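Local coordinates for glycine cleavage system H protein (Mycobacterium tuberculosis, PDB 3IFT) that probably carries a lipoyl cofactor in the glycine cleavage system and shuttles the methylamine group of glycine from the P protein to the T protein, at residues V35-T38 against D39-S43; S125-T128 against T129-D132. All coordinates share one frame; numbering follows the deposited sequence.

Contact 1. Residues V35-T38 against D39-S43; sequences VGIT and DYAQS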
loop_
_atom_site.group_PDB
_atom_site.type_symbol
_atom_site.label_atom_id
_atom_site.label_comp_id
_atom_site.label_asym_id
_atom_site.label_seq_id
_atom_site.Cartn_x
_atom_site.Cartn_y
_atom_site.Cartn_z
ATOM N N VAL A 35 -2.977 -3.083 1.959
ATOM C CA VAL A 35 -1.980 -2.236 1.393
ATOM C C VAL A 35 -2.379 -0.771 1.448
ATOM O O VAL A 35 -3.525 -0.393 1.176
ATOM C CB VAL A 35 -1.747 -2.660 -0.076
ATOM C CG1 VAL A 35 -0.677 -1.866 -0.716
ATOM C CG2 VAL A 35 -1.411 -4.179 -0.143
ATOM N N GLY A 36 -1.402 0.065 1.785
ATOM C CA GLY A 36 -1.554 1.499 1.711
ATOM C C GLY A 36 -0.217 2.105 1.403
ATOM O O GLY A 36 0.763 1.417 1.051
ATOM N N ILE A 37 -0.178 3.421 1.505
ATOM C CA ILE A 37 1.077 4.129 1.373
ATOM C C ILE A 37 1.529 4.567 2.733
ATOM O O ILE A 37 0.736 4.745 3.662
ATOM C CB ILE A 37 1.015 5.334 0.412
ATOM C CG1 ILE A 37 -0.062 6.351 0.835
ATOM C CG2 ILE A 37 0.808 4.859 -1.022
ATOM C CD1 ILE A 37 0.090 7.651 0.091
ATOM N N THR A 38 2.829 4.715 2.870
ATOM C CA THR A 38 3.393 5.014 4.170
ATOM C C THR A 38 3.104 6.460 4.590
ATOM O O THR A 38 2.700 7.282 3.803
ATOM C CB THR A 38 4.888 4.724 4.124
ATOM O OG1 THR A 38 5.499 5.620 3.205
ATOM C CG2 THR A 38 5.088 3.254 3.642
ATOM N N ASP A 39 3.317 6.748 5.852
ATOM C CA ASP A 39 3.335 8.103 6.356
ATOM C C ASP A 39 4.250 9.019 5.584
ATOM O O ASP A 39 3.880 10.125 5.230
ATOM C CB ASP A 39 3.744 8.068 7.795
ATOM C CG ASP A 39 3.609 9.393 8.479
ATOM O OD1 ASP A 39 2.814 10.223 8.019
ATOM O OD2 ASP A 39 4.302 9.579 9.503
ATOM N N TYR A 40 5.446 8.534 5.284
ATOM C CA TYR A 40 6.391 9.278 4.490
ATOM C C TYR A 40 5.822 9.592 3.114
ATOM O O TYR A 40 5.913 10.704 2.675
ATOM C CB TYR A 40 7.659 8.453 4.334
ATOM C CG TYR A 40 8.581 8.949 3.270
ATOM C CD1 TYR A 40 9.585 9.869 3.586
ATOM C CD2 TYR A 40 8.480 8.509 1.967
ATOM C CE1 TYR A 40 10.451 10.325 2.641
ATOM C CE2 TYR A 40 9.338 8.982 0.993
ATOM C CZ TYR A 40 10.353 9.868 1.351
ATOM O OH TYR A 40 11.259 10.356 0.427
ATOM N N ALA A 41 5.200 8.600 2.461
ATOM C CA ALA A 41 4.651 8.775 1.128
ATOM C C ALA A 41 3.524 9.808 1.122
ATOM O O ALA A 41 3.493 10.695 0.276
ATOM C CB ALA A 41 4.151 7.461 0.566
ATOM N N GLN A 42 2.601 9.695 2.054
ATOM C CA GLN A 42 1.467 10.597 2.067
ATOM C C GLN A 42 1.955 12.046 2.313
ATOM O O GLN A 42 1.522 13.009 1.652
ATOM C CB GLN A 42 0.409 10.132 3.080
ATOM C CG GLN A 42 0.757 10.241 4.551
ATOM C CD GLN A 42 0.769 11.670 5.045
ATOM O OE1 GLN A 42 0.170 12.554 4.437
ATOM N NE2 GLN A 42 1.484 11.911 6.133
ATOM N N SER A 43 2.909 12.196 3.209
ATOM C CA SER A 43 3.410 13.520 3.509
ATOM C C SER A 43 4.105 14.131 2.302
ATOM O O SER A 43 3.909 15.311 2.001
ATOM C CB SER A 43 4.335 13.473 4.703
ATOM O OG SER A 43 4.637 14.812 5.053
#

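Contact 2. Residues S125-T128 against T129-D132; sequences SALT and TLLD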
loop_
_atom_site.group_PDB
_atom_site.type_symbol
_atom_site.label_atom_id
_atom_site.label_comp_id
_atom_site.label_asym_id
_atom_site.label_seq_id
_atom_site.Cartn_x
_atom_site.Cartn_y
_atom_site.Cartn_z
ATOM N N SER A 125 5.774 -16.797 1.404
ATOM C CA SER A 125 6.812 -16.543 0.420
ATOM C C SER A 125 6.746 -15.138 -0.179
ATOM O O SER A 125 7.742 -14.439 -0.157
ATOM C CB SER A 125 6.750 -17.619 -0.648
ATOM O OG SER A 125 6.998 -18.862 0.011
ATOM N N ALA A 126 5.576 -14.727 -0.687
ATOM C CA ALA A 126 5.384 -13.350 -1.183
ATOM C C ALA A 126 6.033 -12.341 -0.247
ATOM O O ALA A 126 6.746 -11.459 -0.696
ATOM C CB ALA A 126 3.899 -13.031 -1.355
ATOM N N LEU A 127 5.844 -12.497 1.065
ATOM C CA LEU A 127 6.319 -11.485 2.006
ATOM C C LEU A 127 7.839 -11.329 1.990
ATOM O O LEU A 127 8.345 -10.289 2.385
ATOM C CB LEU A 127 5.798 -11.738 3.424
ATOM C CG LEU A 127 4.276 -11.755 3.621
ATOM C CD1 LEU A 127 3.880 -12.397 4.976
ATOM C CD2 LEU A 127 3.667 -10.360 3.481
ATOM N N THR A 128 8.553 -12.334 1.479
ATOM C CA THR A 128 10.021 -12.317 1.457
ATOM C C THR A 128 10.624 -11.316 0.477
ATOM O O THR A 128 11.797 -10.994 0.592
ATOM C CB THR A 128 10.589 -13.738 1.086
ATOM O OG1 THR A 128 10.333 -14.020 -0.306
ATOM C CG2 THR A 128 9.950 -14.808 1.951
ATOM N N THR A 129 9.845 -10.873 -0.514
ATOM C CA THR A 129 10.281 -9.819 -1.393
ATOM C C THR A 129 10.140 -8.441 -0.716
ATOM O O THR A 129 10.611 -7.457 -1.270
ATOM C CB THR A 129 9.454 -9.765 -2.697
ATOM O OG1 THR A 129 8.056 -9.640 -2.362
ATOM C CG2 THR A 129 9.693 -11.042 -3.574
ATOM N N LEU A 130 9.483 -8.355 0.442
ATOM C CA LEU A 130 9.137 -7.037 1.000
ATOM C C LEU A 130 10.106 -6.624 2.084
ATOM O O LEU A 130 10.807 -7.453 2.644
ATOM C CB LEU A 130 7.706 -6.995 1.538
ATOM C CG LEU A 130 6.623 -7.474 0.582
ATOM C CD1 LEU A 130 5.289 -7.449 1.265
ATOM C CD2 LEU A 130 6.609 -6.674 -0.737
ATOM N N LEU A 131 10.128 -5.340 2.369
ATOM C CA LEU A 131 11.016 -4.790 3.378
ATOM C C LEU A 131 10.329 -4.789 4.730
ATOM O O LEU A 131 9.094 -4.670 4.841
ATOM C CB LEU A 131 11.386 -3.357 3.017
ATOM C CG LEU A 131 11.883 -3.121 1.600
ATOM C CD1 LEU A 131 11.838 -1.644 1.333
ATOM C CD2 LEU A 131 13.305 -3.734 1.319
ATOM N N ASP A 132 11.129 -4.926 5.768
ATOM C CA ASP A 132 10.618 -4.745 7.099
ATOM C C ASP A 132 10.746 -3.269 7.452
ATOM O O ASP A 132 11.260 -2.453 6.651
ATOM C CB ASP A 132 11.231 -5.725 8.127
ATOM C CG ASP A 132 12.721 -5.521 8.371
ATOM O OD1 ASP A 132 13.313 -4.537 7.885
ATOM O OD2 ASP A 132 13.303 -6.384 9.070
HETATM O O HOH W 1 10.526 -9.508 4.158
HETATM O O HOH W 2 12.939 -7.946 1.347
#

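Contact 1. Residues V35-T38 against D39-S43
Two groups grip Thr38 OG1 where strand 32-37 passes into helix 39-45. The backbone N of Ala41 donates to Thr38 OG1 over 3.1 Å at an N-H...O angle of 156°, and the hydroxyl of Tyr136, from helix 133-139, forms a second hydrogen bond with it. A first torsion of 65° sets OG1 between the backbone N and carbonyl carbon of Thr38 and so turns it over the opening turn. It also lies near the plane of the Tyr40 ring, at the ring's edge, 3.7 Å from Tyr40 CB. The backbone carbonyl does complementary work: Gln42 N meets Thr38 O at 3.0 Å, almost straight out from the carbonyl, in the first regular bond of the helix.

A side-chain hydrogen bond within the first turn links Gln42 to Asp39. Gln42 folds back through its bent side chain, and its NE2 reaches Asp39 OD1 at 2.9 Å, with the acceptor close to the amide plane. Each group has a second partner: Asn101 ND2 meets the amide oxygen Gln42 OE1, and Asp11 N the second carboxylate oxygen, Asp39 OD2, which probably restrains rotation of both groups.

Apolar contact comes from the last strand residue. Ile37 CB rests 3.8 Å from Ala41 CB, while its far end, CD1, lies against the backbone of Gln42, 3.8 Å from Gln42 CA. The branched chain thus packs against the first turn of the helix.

Thr38 is a worked example of the helix N-cap, here at the junction of an inner sheet strand with a helix, within the lipoyl-binding range of the chain; the side chain of Gln42 is about 9 Å from that of Lys73, the predicted lipoyl attachment site.

Contact 2. Residues S125-T128 against T129-D132
Thr129 and Ala126 meet through a double hydrogen bond, with both donors belonging to one residue. The hydroxyl OG1 of Thr129 gives its proton to Ala126 O over 2.8 Å, nearly in line with the carbonyl, whereas Thr129 N reaches the same oxygen from 43° out of the carbonyl plane, at 3.2 Å. With a first torsion of 56°, OG1 is folded back over its own backbone and faces the preceding turn. One residue earlier the pattern repeats: Thr128 OG1 donates to Ser125 O at 2.6 Å, and Thr128 N joins it on that acceptor. Two carbonyls in succession are thus each shared by the amide and the hydroxyl of the threonine three positions on.

A third backbone bond, from Leu130 N to Leu127 O at 3.0 Å, continues the run of three-residue spacings, and Leu130 CB makes a plain van der Waals approach to Leu127 O at 3.5 Å. These overlapping turns with i to i+3 bonds, the last a type I beta turn at 127-130, are tighter than the four-residue spacing of an alpha-helix. They carry the chain out of helix 123-126 toward helix 133-139, which begins after Asp132; there Asp132 OD1 caps Ala135 N.

Water supplies the next set of bonds. One molecule donates to Leu127 O and also to Leu130 O, and so bridges the first and last carbonyls of the 127-130 turn. A second molecule donates to Leu130 O and only weakly to Thr128 O.

Apolar contact lies on the face turned to the sheet. Leu127 CD2 and Leu130 CD1 approach to 4.0 Å, the two side chains crossing at a slant. Both leucines also touch His17 of strand 17-18, and on strand 23-29 Leu127 reaches Arg27 while Leu130 reaches Ile25.

Contact 1 is partly buried, its centre about 7 Å from that of the chain, whereas contact 2 lies at the surface, about 13 Å out. Their centres are about 18 Å apart and they do not touch. Each joins consecutive residues and relies on threonine hydroxyls, but in opposite senses: in contact 1 the hydroxyl accepts from an amide at a helix start, and in contact 2 hydroxyls donate to carbonyls of helix 123-126. The polar side chains of contact 1, of which Thr38 is buried, find protein partners, while contact 2 also uses water. Helix 133-139 relates the two: one of its side chains meets contact 1, and contact 2 leads into its start.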